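Local coordinates for uncharacterized protein YhfS (Escherichia coli, PDB 4J8L) that is of unknown function, carries pyridoxal 5'-phosphate covalently attached to a lysine, and may have an activity related to that of cysteine synthase, at residues Y151-T159 against R180-N188; I289-R300 against I353-I361. All blocks are in the same frame, centred on the assembly; numbering follows the deposited sequence.

Contact 1 (Y151-T159 against R180-N188); sequences YVLADVLAT and RIGCECGAN
A chi1 of -65° sets CG of L157 opposite its own carbonyl carbon and sends the isobutyl fork into the turn of 180-188, while C185 holds SG between its backbone N and carbonyl carbon (chi1 62°), facing the two leucines of the helix. CD1 of L157 lies 3.9 Å from C185 SG and also meets the backbone at C185 O, and the other branch, CD2, rests 4.0 Å from A187 CB. From one turn earlier, L153 CD2 touches the same sulfur at 4.0 Å and packs on the CA of G182. A154 comes in beside them, its CB 3.8 Å from C185 CB. That cysteine carbon sits over the centre of one face of the R180 guanidinium, whose NH2 approaches A154 CB obliquely. G186, with a positive phi of 127°, brings its carbonyl carbon against L157 CB. No direct hydrogen bond joins the segments; instead one water donates to A154 O (2.8 Å) and to C185 O (2.6 Å), tying the helix to the loop. Within the loop, G182 O accepts from C185 N and A187 N on opposite faces of its plane, which fixes the turn. L153 and L157 also touch strands 137-141 and 167-170. The contact thus joins a helix flanking the central mixed sheet to the loop leading into strand 189-193, consistent with the aminotransferase-family fold of pyridoxal-phosphate enzymes.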
ATOM      1  N   TYR A 151      -4.624 -14.531  -5.935  1.00 26.99           N
ATOM      2  CA  TYR A 151      -4.998 -14.011  -7.240  1.00 25.69           C
ATOM      3  C   TYR A 151      -3.971 -13.053  -7.834  1.00 26.79           C
ATOM      4  O   TYR A 151      -3.256 -12.356  -7.109  1.00 23.95           O
ATOM      5  CB  TYR A 151      -6.395 -13.393  -7.218  1.00 24.33           C
ATOM      6  CG  TYR A 151      -6.603 -12.163  -6.346  1.00 23.94           C
ATOM      7  CD1 TYR A 151      -7.251 -12.263  -5.122  1.00 22.96           C
ATOM      8  CD2 TYR A 151      -6.214 -10.900  -6.775  1.00 22.69           C
ATOM      9  CE1 TYR A 151      -7.487 -11.152  -4.342  1.00 22.49           C
ATOM     10  CE2 TYR A 151      -6.442  -9.774  -5.995  1.00 22.33           C
ATOM     11  CZ  TYR A 151      -7.083  -9.910  -4.781  1.00 21.83           C
ATOM     12  OH  TYR A 151      -7.326  -8.803  -3.998  1.00 21.43           O
ATOM     13  N   VAL A 152      -3.894 -13.058  -9.161  1.00 26.13           N
ATOM     14  CA  VAL A 152      -3.037 -12.136  -9.898  1.00 22.79           C
ATOM     15  C   VAL A 152      -3.834 -10.876 -10.189  1.00 22.92           C
ATOM     16  O   VAL A 152      -4.884 -10.942 -10.831  1.00 24.76           O
ATOM     17  CB  VAL A 152      -2.570 -12.764 -11.224  1.00 25.54           C
ATOM     18  CG1 VAL A 152      -1.783 -11.748 -12.047  1.00 27.61           C
ATOM     19  CG2 VAL A 152      -1.742 -14.010 -10.952  1.00 29.72           C
ATOM     20  N   LEU A 153      -3.346  -9.738  -9.699  1.00 22.03           N
ATOM     21  CA  LEU A 153      -4.052  -8.466  -9.838  1.00 22.13           C
ATOM     22  C   LEU A 153      -4.503  -8.201 -11.272  1.00 23.50           C
ATOM     23  O   LEU A 153      -5.682  -7.921 -11.518  1.00 22.94           O
ATOM     24  CB  LEU A 153      -3.177  -7.311  -9.346  1.00 20.45           C
ATOM     25  CG  LEU A 153      -3.820  -5.919  -9.375  1.00 19.75           C
ATOM     26  CD1 LEU A 153      -5.108  -5.900  -8.559  1.00 22.24           C
ATOM     27  CD2 LEU A 153      -2.858  -4.858  -8.864  1.00 22.57           C
ATOM     28  N   ALA A 154      -3.571  -8.317 -12.215  1.00 21.58           N
ATOM     29  CA  ALA A 154      -3.848  -8.018 -13.621  1.00 23.02           C
ATOM     30  C   ALA A 154      -4.969  -8.883 -14.196  1.00 23.94           C
ATOM     31  O   ALA A 154      -5.755  -8.423 -15.027  1.00 28.23           O
ATOM     32  CB  ALA A 154      -2.580  -8.163 -14.452  1.00 23.10           C
ATOM     33  N   ASP A 155      -5.045 -10.133 -13.749  1.00 24.36           N
ATOM     34  CA  ASP A 155      -6.052 -11.054 -14.264  1.00 27.13           C
ATOM     35  C   ASP A 155      -7.443 -10.736 -13.727  1.00 29.99           C
ATOM     36  O   ASP A 155      -8.439 -10.848 -14.448  1.00 26.43           O
ATOM     37  CB  ASP A 155      -5.668 -12.504 -13.966  1.00 31.48           C
ATOM     38  CG  ASP A 155      -4.401 -12.923 -14.686  1.00 34.76           C
ATOM     39  OD1 ASP A 155      -3.996 -12.223 -15.640  1.00 37.78           O
ATOM     40  OD2 ASP A 155      -3.810 -13.948 -14.299  1.00 36.40           O
ATOM     41  N   VAL A 156      -7.512 -10.334 -12.464  1.00 26.29           N
ATOM     42  CA  VAL A 156      -8.782  -9.916 -11.891  1.00 26.91           C
ATOM     43  C   VAL A 156      -9.264  -8.653 -12.601  1.00 25.24           C
ATOM     44  O   VAL A 156     -10.441  -8.537 -12.965  1.00 24.54           O
ATOM     45  CB  VAL A 156      -8.653  -9.658 -10.380  1.00 27.64           C
ATOM     46  CG1 VAL A 156      -9.907  -8.991  -9.837  1.00 24.28           C
ATOM     47  CG2 VAL A 156      -8.377 -10.968  -9.647  1.00 24.03           C
ATOM     48  N   LEU A 157      -8.341  -7.716 -12.811  1.00 22.02           N
ATOM     49  CA  LEU A 157      -8.657  -6.472 -13.509  1.00 22.52           C
ATOM     50  C   LEU A 157      -9.097  -6.707 -14.953  1.00 26.06           C
ATOM     51  O   LEU A 157     -10.038  -6.069 -15.423  1.00 28.41           O
ATOM     52  CB  LEU A 157      -7.471  -5.501 -13.460  1.00 21.02           C
ATOM     53  CG  LEU A 157      -7.133  -5.012 -12.049  1.00 21.53           C
ATOM     54  CD1 LEU A 157      -5.834  -4.216 -12.051  1.00 18.14           C
ATOM     55  CD2 LEU A 157      -8.268  -4.171 -11.480  1.00 23.00           C
ATOM     56  N   ALA A 158      -8.421  -7.622 -15.645  1.00 24.10           N
ATOM     57  CA  ALA A 158      -8.772  -7.950 -17.021  1.00 28.73           C
ATOM     58  C   ALA A 158     -10.194  -8.494 -17.109  1.00 31.18           C
ATOM     59  O   ALA A 158     -10.950  -8.140 -18.012  1.00 30.00           O
ATOM     60  CB  ALA A 158      -7.781  -8.948 -17.605  1.00 28.07           C
ATOM     61  N   THR A 159     -10.555  -9.348 -16.157  1.00 29.63           N
ATOM     62  CA  THR A 159     -11.895  -9.916 -16.119  1.00 29.11           C
ATOM     63  C   THR A 159     -12.933  -8.816 -15.956  1.00 29.66           C
ATOM     64  O   THR A 159     -13.957  -8.805 -16.648  1.00 33.83           O
ATOM     65  CB  THR A 159     -12.047 -10.942 -14.979  1.00 28.61           C
ATOM     66  OG1 THR A 159     -11.086 -11.990 -15.151  1.00 33.92           O
ATOM     67  CG2 THR A 159     -13.449 -11.551 -14.990  1.00 31.86           C
ATOM     68  N   ARG A 180       4.011  -3.585 -11.340  1.00 20.12           N
ATOM     69  CA  ARG A 180       2.866  -2.821 -11.836  1.00 18.21           C
ATOM     70  C   ARG A 180       1.798  -2.612 -10.764  1.00 20.35           C
ATOM     71  O   ARG A 180       1.301  -3.576 -10.191  1.00 19.22           O
ATOM     72  CB  ARG A 180       2.235  -3.528 -13.038  1.00 20.35           C
ATOM     73  CG  ARG A 180       3.139  -3.601 -14.275  1.00 20.56           C
ATOM     74  CD  ARG A 180       2.347  -4.013 -15.529  1.00 24.09           C
ATOM     75  NE  ARG A 180       1.826  -5.376 -15.439  1.00 28.20           N
ATOM     76  CZ  ARG A 180       0.924  -5.893 -16.270  1.00 30.22           C
ATOM     77  NH1 ARG A 180       0.428  -5.162 -17.260  1.00 29.65           N
ATOM     78  NH2 ARG A 180       0.515  -7.143 -16.107  1.00 29.12           N
ATOM     79  N   ILE A 181       1.443  -1.357 -10.501  1.00 17.89           N
ATOM     80  CA  ILE A 181       0.283  -1.069  -9.662  1.00 16.03           C
ATOM     81  C   ILE A 181      -0.988  -1.120 -10.509  1.00 16.57           C
ATOM     82  O   ILE A 181      -0.915  -1.280 -11.724  1.00 17.49           O
ATOM     83  CB  ILE A 181       0.408   0.265  -8.895  1.00 15.96           C
ATOM     84  CG1 ILE A 181       0.459   1.465  -9.838  1.00 18.27           C
ATOM     85  CG2 ILE A 181       1.676   0.268  -8.043  1.00 19.29           C
ATOM     86  CD1 ILE A 181       0.333   2.799  -9.097  1.00 18.94           C
ATOM     87  N   GLY A 182      -2.146  -0.990  -9.868  1.00 16.67           N
ATOM     88  CA  GLY A 182      -3.428  -1.220 -10.537  1.00 17.70           C
ATOM     89  C   GLY A 182      -3.605  -0.490 -11.861  1.00 18.73           C
ATOM     90  O   GLY A 182      -3.961  -1.105 -12.867  1.00 18.71           O
ATOM     91  N   CYS A 183      -3.349   0.816 -11.877  1.00 19.04           N
ATOM     92  CA  CYS A 183      -3.551   1.597 -13.100  1.00 17.91           C
ATOM     93  C   CYS A 183      -2.578   1.221 -14.214  1.00 19.67           C
ATOM     94  O   CYS A 183      -2.753   1.641 -15.358  1.00 25.09           O
ATOM     95  CB  CYS A 183      -3.471   3.103 -12.822  1.00 19.85           C
ATOM     96  SG  CYS A 183      -1.864   3.687 -12.255  1.00 19.28           S
ATOM     97  N   GLU A 184      -1.553   0.443 -13.882  1.00 19.37           N
ATOM     98  CA  GLU A 184      -0.583  -0.001 -14.876  1.00 19.31           C
ATOM     99  C   GLU A 184      -0.930  -1.374 -15.433  1.00 23.40           C
ATOM    100  O   GLU A 184      -0.295  -1.845 -16.375  1.00 24.39           O
ATOM    101  CB  GLU A 184       0.830  -0.034 -14.288  1.00 20.17           C
ATOM    102  CG  GLU A 184       1.299   1.305 -13.751  1.00 21.50           C
ATOM    103  CD  GLU A 184       2.693   1.243 -13.154  1.00 21.65           C
ATOM    104  OE1 GLU A 184       2.885   0.519 -12.150  1.00 20.73           O
ATOM    105  OE2 GLU A 184       3.596   1.918 -13.695  1.00 24.26           O
ATOM    106  N   CYS A 185      -1.933  -2.023 -14.850  1.00 23.48           N
ATOM    107  CA  CYS A 185      -2.313  -3.348 -15.331  1.00 24.18           C
ATOM    108  C   CYS A 185      -3.826  -3.571 -15.412  1.00 28.57           C
ATOM    109  O   CYS A 185      -4.317  -4.692 -15.232  1.00 26.08           O
ATOM    110  CB  CYS A 185      -1.628  -4.451 -14.511  1.00 23.01           C
ATOM    111  SG  CYS A 185      -2.037  -4.507 -12.741  1.00 26.10           S
ATOM    112  N   GLY A 186      -4.566  -2.504 -15.697  1.00 23.22           N
ATOM    113  CA  GLY A 186      -5.971  -2.656 -16.024  1.00 25.53           C
ATOM    114  C   GLY A 186      -6.999  -1.850 -15.251  1.00 26.95           C
ATOM    115  O   GLY A 186      -8.144  -1.736 -15.687  1.00 25.53           O
ATOM    116  N   ALA A 187      -6.615  -1.296 -14.108  1.00 22.39           N
ATOM    117  CA  ALA A 187      -7.553  -0.535 -13.286  1.00 22.63           C
ATOM    118  C   ALA A 187      -7.833   0.844 -13.872  1.00 20.84           C
ATOM    119  O   ALA A 187      -6.972   1.449 -14.531  1.00 22.14           O
ATOM    120  CB  ALA A 187      -7.027  -0.394 -11.850  1.00 18.61           C
ATOM    121  N   ASN A 188      -9.032   1.351 -13.622  1.00 20.13           N
ATOM    122  CA  ASN A 188      -9.354   2.709 -14.031  1.00 19.96           C
ATOM    123  C   ASN A 188      -8.644   3.744 -13.175  1.00 19.67           C
ATOM    124  O   ASN A 188      -8.232   4.770 -13.684  1.00 20.11           O
ATOM    125  CB  ASN A 188     -10.857   2.933 -14.053  1.00 21.22           C
ATOM    126  CG  ASN A 188     -11.538   2.012 -15.021  1.00 24.91           C
ATOM    127  OD1 ASN A 188     -11.991   0.933 -14.646  1.00 24.62           O
ATOM    128  ND2 ASN A 188     -11.555   2.400 -16.291  1.00 29.96           N
TER
HETATM  129  O   HOH W   1      -5.308  -6.383 -16.867  1.00 31.34           O
HETATM  130  O   HOH W   2     -10.235  -3.291 -14.801  1.00 32.43           O

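Contact 2 (I289-R300 against I353-I361); sequences IAARVLEEAQKR and ILRESIASI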
ATOM      1  N   ILE A 289       5.461 -17.130  24.101  1.00 21.87           N
ATOM      2  CA  ILE A 289       6.278 -16.054  24.653  1.00 19.87           C
ATOM      3  C   ILE A 289       6.202 -14.783  23.814  1.00 17.27           C
ATOM      4  O   ILE A 289       6.987 -13.865  24.015  1.00 19.17           O
ATOM      5  CB  ILE A 289       7.759 -16.475  24.741  1.00 19.03           C
ATOM      6  CG1 ILE A 289       8.278 -16.871  23.356  1.00 22.26           C
ATOM      7  CG2 ILE A 289       7.924 -17.616  25.728  1.00 21.18           C
ATOM      8  CD1 ILE A 289       9.792 -17.090  23.294  1.00 22.72           C
ATOM      9  N   ALA A 290       5.244 -14.726  22.892  1.00 18.07           N
ATOM     10  CA  ALA A 290       5.198 -13.631  21.924  1.00 17.11           C
ATOM     11  C   ALA A 290       5.095 -12.266  22.591  1.00 17.88           C
ATOM     12  O   ALA A 290       5.836 -11.350  22.237  1.00 20.24           O
ATOM     13  CB  ALA A 290       4.049 -13.827  20.948  1.00 21.94           C
ATOM     14  N   ALA A 291       4.193 -12.137  23.560  1.00 19.83           N
ATOM     15  CA  ALA A 291       3.993 -10.850  24.218  1.00 22.35           C
ATOM     16  C   ALA A 291       5.249 -10.422  24.981  1.00 19.93           C
ATOM     17  O   ALA A 291       5.659  -9.256  24.908  1.00 21.34           O
ATOM     18  CB  ALA A 291       2.798 -10.897  25.134  1.00 21.97           C
ATOM     19  N   ARG A 292       5.862 -11.366  25.692  1.00 18.52           N
ATOM     20  CA  ARG A 292       7.112 -11.075  26.400  1.00 17.57           C
ATOM     21  C   ARG A 292       8.241 -10.696  25.442  1.00 18.50           C
ATOM     22  O   ARG A 292       9.013  -9.784  25.731  1.00 24.07           O
ATOM     23  CB  ARG A 292       7.529 -12.247  27.285  1.00 20.01           C
ATOM     24  CG  ARG A 292       6.683 -12.371  28.536  1.00 27.45           C
ATOM     25  CD  ARG A 292       6.908 -13.706  29.205  1.00 36.22           C
ATOM     26  NE  ARG A 292       6.119 -14.769  28.588  1.00 38.99           N
ATOM     27  CZ  ARG A 292       6.273 -16.057  28.869  1.00 41.97           C
ATOM     28  NH1 ARG A 292       7.204 -16.433  29.739  1.00 34.86           N
ATOM     29  NH2 ARG A 292       5.510 -16.969  28.276  1.00 42.22           N
ATOM     30  N   VAL A 293       8.333 -11.374  24.300  1.00 18.19           N
ATOM     31  CA  VAL A 293       9.371 -11.052  23.325  1.00 18.04           C
ATOM     32  C   VAL A 293       9.165  -9.642  22.785  1.00 18.34           C
ATOM     33  O   VAL A 293      10.122  -8.882  22.628  1.00 21.26           O
ATOM     34  CB  VAL A 293       9.419 -12.075  22.164  1.00 18.91           C
ATOM     35  CG1 VAL A 293      10.264 -11.545  21.008  1.00 18.44           C
ATOM     36  CG2 VAL A 293       9.953 -13.428  22.671  1.00 16.99           C
ATOM     37  N   LEU A 294       7.912  -9.283  22.531  1.00 17.88           N
ATOM     38  CA  LEU A 294       7.615  -7.948  22.011  1.00 19.40           C
ATOM     39  C   LEU A 294       8.019  -6.873  23.014  1.00 20.23           C
ATOM     40  O   LEU A 294       8.563  -5.833  22.627  1.00 19.76           O
ATOM     41  CB  LEU A 294       6.135  -7.813  21.644  1.00 21.11           C
ATOM     42  CG  LEU A 294       5.685  -8.635  20.432  1.00 17.55           C
ATOM     43  CD1 LEU A 294       4.195  -8.439  20.167  1.00 20.27           C
ATOM     44  CD2 LEU A 294       6.513  -8.292  19.197  1.00 22.33           C
ATOM     45  N   GLU A 295       7.762  -7.130  24.293  1.00 17.65           N
ATOM     46  CA  GLU A 295       8.140  -6.190  25.351  1.00 19.86           C
ATOM     47  C   GLU A 295       9.655  -6.020  25.419  1.00 19.74           C
ATOM     48  O   GLU A 295      10.171  -4.892  25.477  1.00 20.81           O
ATOM     49  CB  GLU A 295       7.593  -6.643  26.712  1.00 26.86           C
ATOM     50  CG  GLU A 295       7.954  -5.698  27.849  1.00 36.87           C
ATOM     51  CD  GLU A 295       7.412  -6.151  29.193  1.00 51.06           C
ATOM     52  OE1 GLU A 295       7.917  -5.661  30.229  1.00 52.93           O
ATOM     53  OE2 GLU A 295       6.483  -6.989  29.212  1.00 55.49           O
ATOM     54  N   GLU A 296      10.376  -7.134  25.405  1.00 19.89           N
ATOM     55  CA  GLU A 296      11.835  -7.075  25.470  1.00 17.88           C
ATOM     56  C   GLU A 296      12.440  -6.471  24.200  1.00 19.20           C
ATOM     57  O   GLU A 296      13.469  -5.795  24.260  1.00 19.73           O
ATOM     58  CB  GLU A 296      12.430  -8.458  25.726  1.00 19.50           C
ATOM     59  CG  GLU A 296      12.063  -9.050  27.093  1.00 24.38           C
ATOM     60  CD  GLU A 296      12.488  -8.166  28.257  1.00 29.90           C
ATOM     61  OE1 GLU A 296      13.514  -7.459  28.137  1.00 24.92           O
ATOM     62  OE2 GLU A 296      11.796  -8.178  29.297  1.00 35.38           O
ATOM     63  N   ALA A 297      11.810  -6.705  23.051  1.00 15.10           N
ATOM     64  CA  ALA A 297      12.359  -6.189  21.793  1.00 16.89           C
ATOM     65  C   ALA A 297      12.287  -4.670  21.745  1.00 16.16           C
ATOM     66  O   ALA A 297      13.197  -4.019  21.228  1.00 17.87           O
ATOM     67  CB  ALA A 297      11.634  -6.799  20.588  1.00 15.69           C
ATOM     68  N   GLN A 298      11.217  -4.106  22.300  1.00 17.64           N
ATOM     69  CA  GLN A 298      11.051  -2.655  22.292  1.00 17.94           C
ATOM     70  C   GLN A 298      12.189  -2.004  23.078  1.00 17.35           C
ATOM     71  O   GLN A 298      12.675  -0.927  22.710  1.00 17.29           O
ATOM     72  CB  GLN A 298       9.684  -2.251  22.868  1.00 20.29           C
ATOM     73  CG  GLN A 298       9.406  -0.739  22.837  1.00 19.51           C
ATOM     74  CD  GLN A 298      10.094   0.035  23.964  1.00 23.40           C
ATOM     75  OE1 GLN A 298      10.301  -0.478  25.074  1.00 23.89           O
ATOM     76  NE2 GLN A 298      10.459   1.272  23.679  1.00 16.45           N
ATOM     77  N   LYS A 299      12.614  -2.651  24.166  1.00 16.00           N
ATOM     78  CA  LYS A 299      13.683  -2.091  24.990  1.00 15.47           C
ATOM     79  C   LYS A 299      14.987  -2.060  24.204  1.00 16.58           C
ATOM     80  O   LYS A 299      15.863  -1.225  24.452  1.00 17.78           O
ATOM     81  CB  LYS A 299      13.878  -2.918  26.267  1.00 17.14           C
ATOM     82  CG  LYS A 299      12.666  -2.937  27.185  1.00 21.01           C
ATOM     83  CD  LYS A 299      12.893  -3.895  28.359  1.00 25.37           C
ATOM     84  CE  LYS A 299      11.663  -3.981  29.243  1.00 31.61           C
ATOM     85  NZ  LYS A 299      11.830  -5.009  30.313  1.00 37.95           N
ATOM     86  N   ARG A 300      15.103  -2.982  23.257  1.00 21.01           N
ATOM     87  CA  ARG A 300      16.313  -3.122  22.461  1.00 21.63           C
ATOM     88  C   ARG A 300      16.182  -2.456  21.086  1.00 21.07           C
ATOM     89  O   ARG A 300      16.900  -2.792  20.141  1.00 20.78           O
ATOM     90  CB  ARG A 300      16.683  -4.601  22.354  1.00 20.03           C
ATOM     91  CG  ARG A 300      17.097  -5.166  23.698  1.00 23.05           C
ATOM     92  CD  ARG A 300      17.173  -6.674  23.694  1.00 23.08           C
ATOM     93  NE  ARG A 300      17.670  -7.158  24.972  1.00 28.53           N
ATOM     94  CZ  ARG A 300      16.917  -7.317  26.054  1.00 31.44           C
ATOM     95  NH1 ARG A 300      15.616  -7.039  26.008  1.00 29.01           N
ATOM     96  NH2 ARG A 300      17.464  -7.759  27.175  1.00 36.26           N
ATOM     97  N   ILE A 353      18.266  -8.708  18.032  1.00 19.27           N
ATOM     98  CA  ILE A 353      17.198  -8.251  18.911  1.00 17.64           C
ATOM     99  C   ILE A 353      16.308  -9.428  19.306  1.00 17.28           C
ATOM    100  O   ILE A 353      15.911  -9.563  20.473  1.00 19.26           O
ATOM    101  CB  ILE A 353      16.361  -7.129  18.251  1.00 14.84           C
ATOM    102  CG1 ILE A 353      17.210  -5.867  18.099  1.00 17.42           C
ATOM    103  CG2 ILE A 353      15.128  -6.824  19.090  1.00 20.11           C
ATOM    104  CD1 ILE A 353      16.514  -4.785  17.269  1.00 21.97           C
ATOM    105  N   LEU A 354      16.012 -10.295  18.341  1.00 17.22           N
ATOM    106  CA  LEU A 354      15.230 -11.504  18.627  1.00 19.78           C
ATOM    107  C   LEU A 354      15.898 -12.374  19.688  1.00 23.55           C
ATOM    108  O   LEU A 354      15.258 -12.778  20.665  1.00 22.86           O
ATOM    109  CB  LEU A 354      15.044 -12.331  17.359  1.00 24.11           C
ATOM    110  CG  LEU A 354      13.680 -12.301  16.680  1.00 35.66           C
ATOM    111  CD1 LEU A 354      13.674 -13.264  15.509  1.00 38.86           C
ATOM    112  CD2 LEU A 354      12.588 -12.657  17.680  1.00 29.81           C
ATOM    113  N   ARG A 355      17.183 -12.668  19.496  1.00 22.74           N
ATOM    114  CA  ARG A 355      17.910 -13.536  20.425  1.00 23.30           C
ATOM    115  C   ARG A 355      18.048 -12.930  21.816  1.00 24.44           C
ATOM    116  O   ARG A 355      17.852 -13.611  22.823  1.00 23.64           O
ATOM    117  CB  ARG A 355      19.300 -13.875  19.880  1.00 26.04           C
ATOM    118  CG  ARG A 355      19.301 -14.875  18.742  1.00 28.01           C
ATOM    119  CD  ARG A 355      20.661 -14.901  18.048  1.00 27.98           C
ATOM    120  NE  ARG A 355      20.847 -16.122  17.274  1.00 33.58           N
ATOM    121  CZ  ARG A 355      21.742 -16.269  16.304  1.00 36.57           C
ATOM    122  NH1 ARG A 355      22.541 -15.262  15.972  1.00 36.32           N
ATOM    123  NH2 ARG A 355      21.836 -17.427  15.665  1.00 40.39           N
ATOM    124  N   GLU A 356      18.402 -11.651  21.869  1.00 23.03           N
ATOM    125  CA  GLU A 356      18.573 -10.971  23.147  1.00 22.72           C
ATOM    126  C   GLU A 356      17.253 -10.880  23.913  1.00 23.29           C
ATOM    127  O   GLU A 356      17.225 -11.033  25.138  1.00 24.26           O
ATOM    128  CB  GLU A 356      19.175  -9.584  22.940  1.00 21.42           C
ATOM    129  CG  GLU A 356      20.628  -9.592  22.477  1.00 21.57           C
ATOM    130  CD  GLU A 356      21.163  -8.191  22.270  1.00 27.14           C
ATOM    131  OE1 GLU A 356      20.396  -7.229  22.475  1.00 25.80           O
ATOM    132  OE2 GLU A 356      22.349  -8.048  21.919  1.00 33.21           O
ATOM    133  N   SER A 357      16.165 -10.634  23.185  1.00 24.53           N
ATOM    134  CA  SER A 357      14.843 -10.536  23.791  1.00 23.07           C
ATOM    135  C   SER A 357      14.412 -11.875  24.382  1.00 26.11           C
ATOM    136  O   SER A 357      13.943 -11.938  25.524  1.00 27.57           O
ATOM    137  CB  SER A 357      13.820 -10.042  22.770  1.00 23.05           C
ATOM    138  OG  SER A 357      14.191  -8.756  22.296  1.00 20.96           O
ATOM    139  N   ILE A 358      14.579 -12.945  23.608  1.00 24.17           N
ATOM    140  CA  ILE A 358      14.264 -14.295  24.085  1.00 25.88           C
ATOM    141  C   ILE A 358      15.089 -14.682  25.316  1.00 27.78           C
ATOM    142  O   ILE A 358      14.583 -15.313  26.263  1.00 28.34           O
ATOM    143  CB  ILE A 358      14.462 -15.338  22.960  1.00 26.23           C
ATOM    144  CG1 ILE A 358      13.410 -15.130  21.873  1.00 25.03           C
ATOM    145  CG2 ILE A 358      14.399 -16.767  23.513  1.00 26.35           C
ATOM    146  CD1 ILE A 358      13.728 -15.824  20.569  1.00 24.13           C
ATOM    147  N   ALA A 359      16.360 -14.294  25.317  1.00 26.18           N
ATOM    148  CA  ALA A 359      17.240 -14.624  26.429  1.00 30.98           C
ATOM    149  C   ALA A 359      16.849 -13.878  27.704  1.00 30.96           C
ATOM    150  O   ALA A 359      17.222 -14.278  28.804  1.00 34.65           O
ATOM    151  CB  ALA A 359      18.695 -14.329  26.063  1.00 29.60           C
ATOM    152  N   SER A 360      16.080 -12.806  27.550  1.00 31.99           N
ATOM    153  CA  SER A 360      15.816 -11.883  28.648  1.00 42.57           C
ATOM    154  C   SER A 360      14.424 -12.024  29.255  1.00 54.39           C
ATOM    155  O   SER A 360      14.120 -11.386  30.263  1.00 58.00           O
ATOM    156  CB  SER A 360      16.024 -10.444  28.176  1.00 50.76           C
ATOM    157  OG  SER A 360      15.801  -9.523  29.228  1.00 59.00           O
ATOM    158  N   ILE A 361      13.579 -12.850  28.648  1.00 35.65           N
ATOM    159  CA  ILE A 361      12.216 -13.026  29.150  1.00 43.25           C
ATOM    160  C   ILE A 361      12.212 -13.744  30.498  1.00 45.80           C
ATOM    161  O   ILE A 361      11.269 -13.605  31.279  1.00 73.07           O
ATOM    162  CB  ILE A 361      11.318 -13.803  28.160  1.00 44.21           C
ATOM    163  CG1 ILE A 361      11.828 -15.231  27.975  1.00 47.60           C
ATOM    164  CG2 ILE A 361      11.235 -13.083  26.823  1.00 42.20           C
ATOM    165  CD1 ILE A 361      10.999 -16.041  27.006  1.00 52.65           C
ATOM    166  OXT ILE A 361      13.151 -14.470  30.837  1.00 48.67           O
TER
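R300, just past the C-terminal end of helix 290-299, reaches E356 of helix 347-360 through a long salt bridge from NE to OE1, the guanidinium and carboxylate planes turned 70° apart; E356 has a second partner in R352. The two helices lie against an antiparallel sheet in the α/β C-terminal part of the chain. E296 bends at chi2 (-58°), bringing OE1 to S360 OG, from which it takes a weak hydrogen bond at 3.3 Å. The same oxygen accepts from R300 NH1 at 3.0 Å through its anti lone pair, and NH1 also bonds to E296 O; both acceptors lie nearly in the guanidinium plane, which should restrict its rotation. One face of this guanidinium is covered by the backbone of E356 and S357. S357 gives its hydroxyl to I353 O in its own helix (2.6 Å), and its CB packs 3.6 Å from E296 CB where the backbones come closest. The segment axes approach to 8.3 Å at an angle of 118°. Nearer the sheet, A297 CB meets I353 CG2, and V293 lies side by side with I358, its CG2 3.9 Å from I358 CG1; both touch F285 of strand 279-285. At the chain terminus I361 CG2 packs on R292 CB, while the I361 side chain crosses that of I289 at about a right angle, CD1 ending 3.7 Å from I289 CG2.

Overall arrangement
The two contacts lie on opposite sides of the chain's centre, 41 Å apart between centres and about 27 Å between nearest atoms, and do not touch. They follow in series: contact 1 closes before contact 2 opens. Contact 1 belongs to the region of the mixed seven-stranded sheet, where helix 153-162 packs on the loop that leads into strand 189-193, after which the chain reaches K196, the lysine that carries the cofactor. Contact 2 belongs to the C-terminal region, where helices 290-299 and 347-360 lie against the four-stranded antiparallel sheet. They share no sheet or helix, in keeping with the two-domain architecture.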